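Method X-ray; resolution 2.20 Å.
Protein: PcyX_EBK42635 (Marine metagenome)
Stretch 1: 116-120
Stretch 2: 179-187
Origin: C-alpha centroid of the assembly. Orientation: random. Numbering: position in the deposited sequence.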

# COMPACT_ATOMS: atom_id res chain seq x y z
N ASP A 116 3.64 -0.29 -21.33
CA ASP A 116 5.05 -0.44 -21.00
C ASP A 116 5.54 0.79 -20.25
O ASP A 116 5.12 1.92 -20.54
N HIS A 117 6.44 0.58 -19.28
CA HIS A 117 6.98 1.67 -18.50
C HIS A 117 8.36 1.27 -17.99
O HIS A 117 8.54 0.13 -17.54
N PRO A 118 9.35 2.17 -18.05
CA PRO A 118 10.70 1.79 -17.60
C PRO A 118 10.76 1.34 -16.15
O PRO A 118 11.50 0.40 -15.83
N LEU A 119 10.01 1.99 -15.25
CA LEU A 119 10.14 1.68 -13.83
C LEU A 119 9.69 0.26 -13.51
O LEU A 119 10.16 -0.33 -12.53
N THR A 120 8.77 -0.30 -14.30
CA THR A 120 8.38 -1.69 -14.12
C THR A 120 9.51 -2.62 -14.55
O THR A 120 9.95 -3.48 -13.78
N LYS A 179 12.77 6.84 -8.36
CA LYS A 179 12.65 6.80 -9.81
C LYS A 179 11.31 7.34 -10.30
O LYS A 179 11.23 7.85 -11.42
N ILE A 180 10.25 7.22 -9.49
CA ILE A 180 8.94 7.71 -9.93
C ILE A 180 9.00 9.20 -10.23
O ILE A 180 8.24 9.70 -11.07
N ARG A 181 9.89 9.93 -9.55
CA ARG A 181 10.01 11.36 -9.79
C ARG A 181 10.32 11.65 -11.26
O ARG A 181 9.86 12.66 -11.81
N ASN A 182 11.08 10.77 -11.91
CA ASN A 182 11.54 11.01 -13.28
C ASN A 182 10.44 10.91 -14.32
O ASN A 182 10.74 11.01 -15.51
N HIS A 183 9.18 10.71 -13.91
CA HIS A 183 8.09 10.48 -14.85
C HIS A 183 6.95 11.48 -14.66
O HIS A 183 5.83 11.23 -15.11
N GLU A 184 7.23 12.60 -14.01
CA GLU A 184 6.24 13.66 -13.85
C GLU A 184 6.04 14.40 -15.17
O GLU A 184 7.01 14.87 -15.78
N GLY A 185 4.79 14.49 -15.62
CA GLY A 185 4.45 15.21 -16.83
C GLY A 185 4.40 14.38 -18.09
O GLY A 185 4.01 14.91 -19.14
N GLU A 186 4.77 13.11 -18.03
CA GLU A 186 4.82 12.25 -19.21
C GLU A 186 3.45 11.71 -19.61
O GLU A 186 3.39 10.85 -20.50
N ALA A 187 2.37 12.15 -18.98
CA ALA A 187 1.05 11.61 -19.27
C ALA A 187 0.00 12.70 -19.14
O ALA A 187 0.24 13.76 -18.56

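What does Leu119 find when it reaches across to the second stretch? It gives up more surface to this contact than any other residue, 80 Å², and it lies in the first turn of a helix with its CA-to-CB bond directed toward the other stretch. A t rotamer at chi1 with chi2 near 53° spreads the two methyl groups over different neighbours. Leu119 CD1 comes 3.5 Å from CB of Lys179, while Leu119 CD2 sits 4.0 Å from CD1 of Ile180, an apolar contact between two buried side chains. Ile180 starts out sideways, but chi1 of -169° and chi2 of 69° bring its end nearer to the leucine. Lys179 lays the aliphatic part of its side chain, from CB to CD, along Leu119 CD1, while its charged end leads away, so the leucine meets carbon and not the ammonium group.

How does His117 serve both its own helix and the other stretch? Its CA-to-CB bond points sideways, yet chi1 of -154° (t) and chi2 of -84° bring the ring nearer, and 56 Å² of the residue is covered. The two ring nitrogens have different tasks. ND1 of His117 accepts a weak hydrogen bond of 3.5 Å from N of Leu119, capping the start of the helix; NE2 donates across the contact to OE2 of Glu186. That second bond is very short, 2.4 Å between His117 NE2 and Glu186 OE2, with an angle of 145° at the hydrogen.

How do the two histidine rings meet? His183 points toward the first stretch with chi1 of -64° (m) and chi2 of -81°, and has 54 Å² covered. The edge of His117 is directed at its face, with ring centroids 4.2 Å apart and planes inclined at 53°; CE1 of His117 lies over that face, 3.2 Å from ND1 of His183. At the edge of the His183 ring, its CE1 is 4.0 Å from CG of Pro118, whose own CA-to-CB bond points toward the second stretch.

What ties the pair of rings into one polar group? Glu186 does, with one carboxylate oxygen for each histidine: OE2 accepts from His117, and Glu186 OE1 accepts from ND1 of His183 at 2.7 Å. A p rotamer at chi1 and an extended chi2 of -176° carry the carboxylate to this position. The type II turn from His183 to Glu186 brings the two residues together, and Gly185 within it has a positive phi of 93°.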

# COMPACT_ATOMS: atom_id res chain seq x y z
CB ASP A 116 5.90 -0.66 -22.25
CG ASP A 116 6.21 -2.13 -22.50
OD1 ASP A 116 6.35 -2.89 -21.52
OD2 ASP A 116 6.32 -2.51 -23.68
CB HIS A 117 6.07 2.01 -17.31
CG HIS A 117 6.21 3.43 -16.85
ND1 HIS A 117 7.19 3.84 -15.98
CD2 HIS A 117 5.48 4.53 -17.14
CE1 HIS A 117 7.07 5.14 -15.76
NE2 HIS A 117 6.03 5.58 -16.45
CB PRO A 118 11.51 3.07 -17.83
CG PRO A 118 10.78 3.81 -18.88
CD PRO A 118 9.33 3.51 -18.66
CB LEU A 119 9.36 2.69 -12.99
CG LEU A 119 9.46 2.53 -11.47
CD1 LEU A 119 10.91 2.49 -11.01
CD2 LEU A 119 8.72 3.66 -10.77
CB THR A 120 7.11 -2.00 -14.92
OG1 THR A 120 6.07 -1.08 -14.56
CG2 THR A 120 6.64 -3.43 -14.65
CB LYS A 179 12.85 5.37 -10.32
CG LYS A 179 14.24 4.81 -10.03
CD LYS A 179 14.36 3.36 -10.47
CE LYS A 179 15.75 2.81 -10.22
NZ LYS A 179 16.80 3.55 -10.97
CB ILE A 180 7.86 7.38 -8.87
CG1 ILE A 180 6.46 7.64 -9.43
CG2 ILE A 180 8.07 8.20 -7.61
CD1 ILE A 180 6.03 6.67 -10.53
CB ARG A 181 11.10 11.95 -8.89
CG ARG A 181 10.82 11.82 -7.41
CD ARG A 181 12.10 11.60 -6.60
NE ARG A 181 13.01 12.73 -6.66
CZ ARG A 181 14.28 12.69 -6.26
NH1 ARG A 181 14.80 11.57 -5.79
NH2 ARG A 181 15.03 13.78 -6.35
CB ASN A 182 12.65 10.01 -13.63
CG ASN A 182 13.90 10.22 -12.81
OD1 ASN A 182 14.37 11.34 -12.64
ND2 ASN A 182 14.45 9.12 -12.30
CB HIS A 183 7.59 9.04 -14.69
CG HIS A 183 8.61 8.02 -15.06
ND1 HIS A 183 8.88 7.66 -16.36
CD2 HIS A 183 9.46 7.29 -14.29
CE1 HIS A 183 9.83 6.75 -16.38
NE2 HIS A 183 10.20 6.51 -15.13
CB GLU A 184 6.70 14.63 -12.77
CG GLU A 184 5.71 15.73 -12.42
CD GLU A 184 6.32 16.79 -11.53
OE1 GLU A 184 7.19 17.54 -12.01
OE2 GLU A 184 5.94 16.86 -10.34
CB GLU A 186 5.77 11.08 -18.96
CG GLU A 186 5.20 10.00 -18.06
CD GLU A 186 6.20 8.91 -17.76
OE1 GLU A 186 7.39 9.09 -18.08
OE2 GLU A 186 5.79 7.87 -17.20
CB ALA A 187 0.71 10.44 -18.33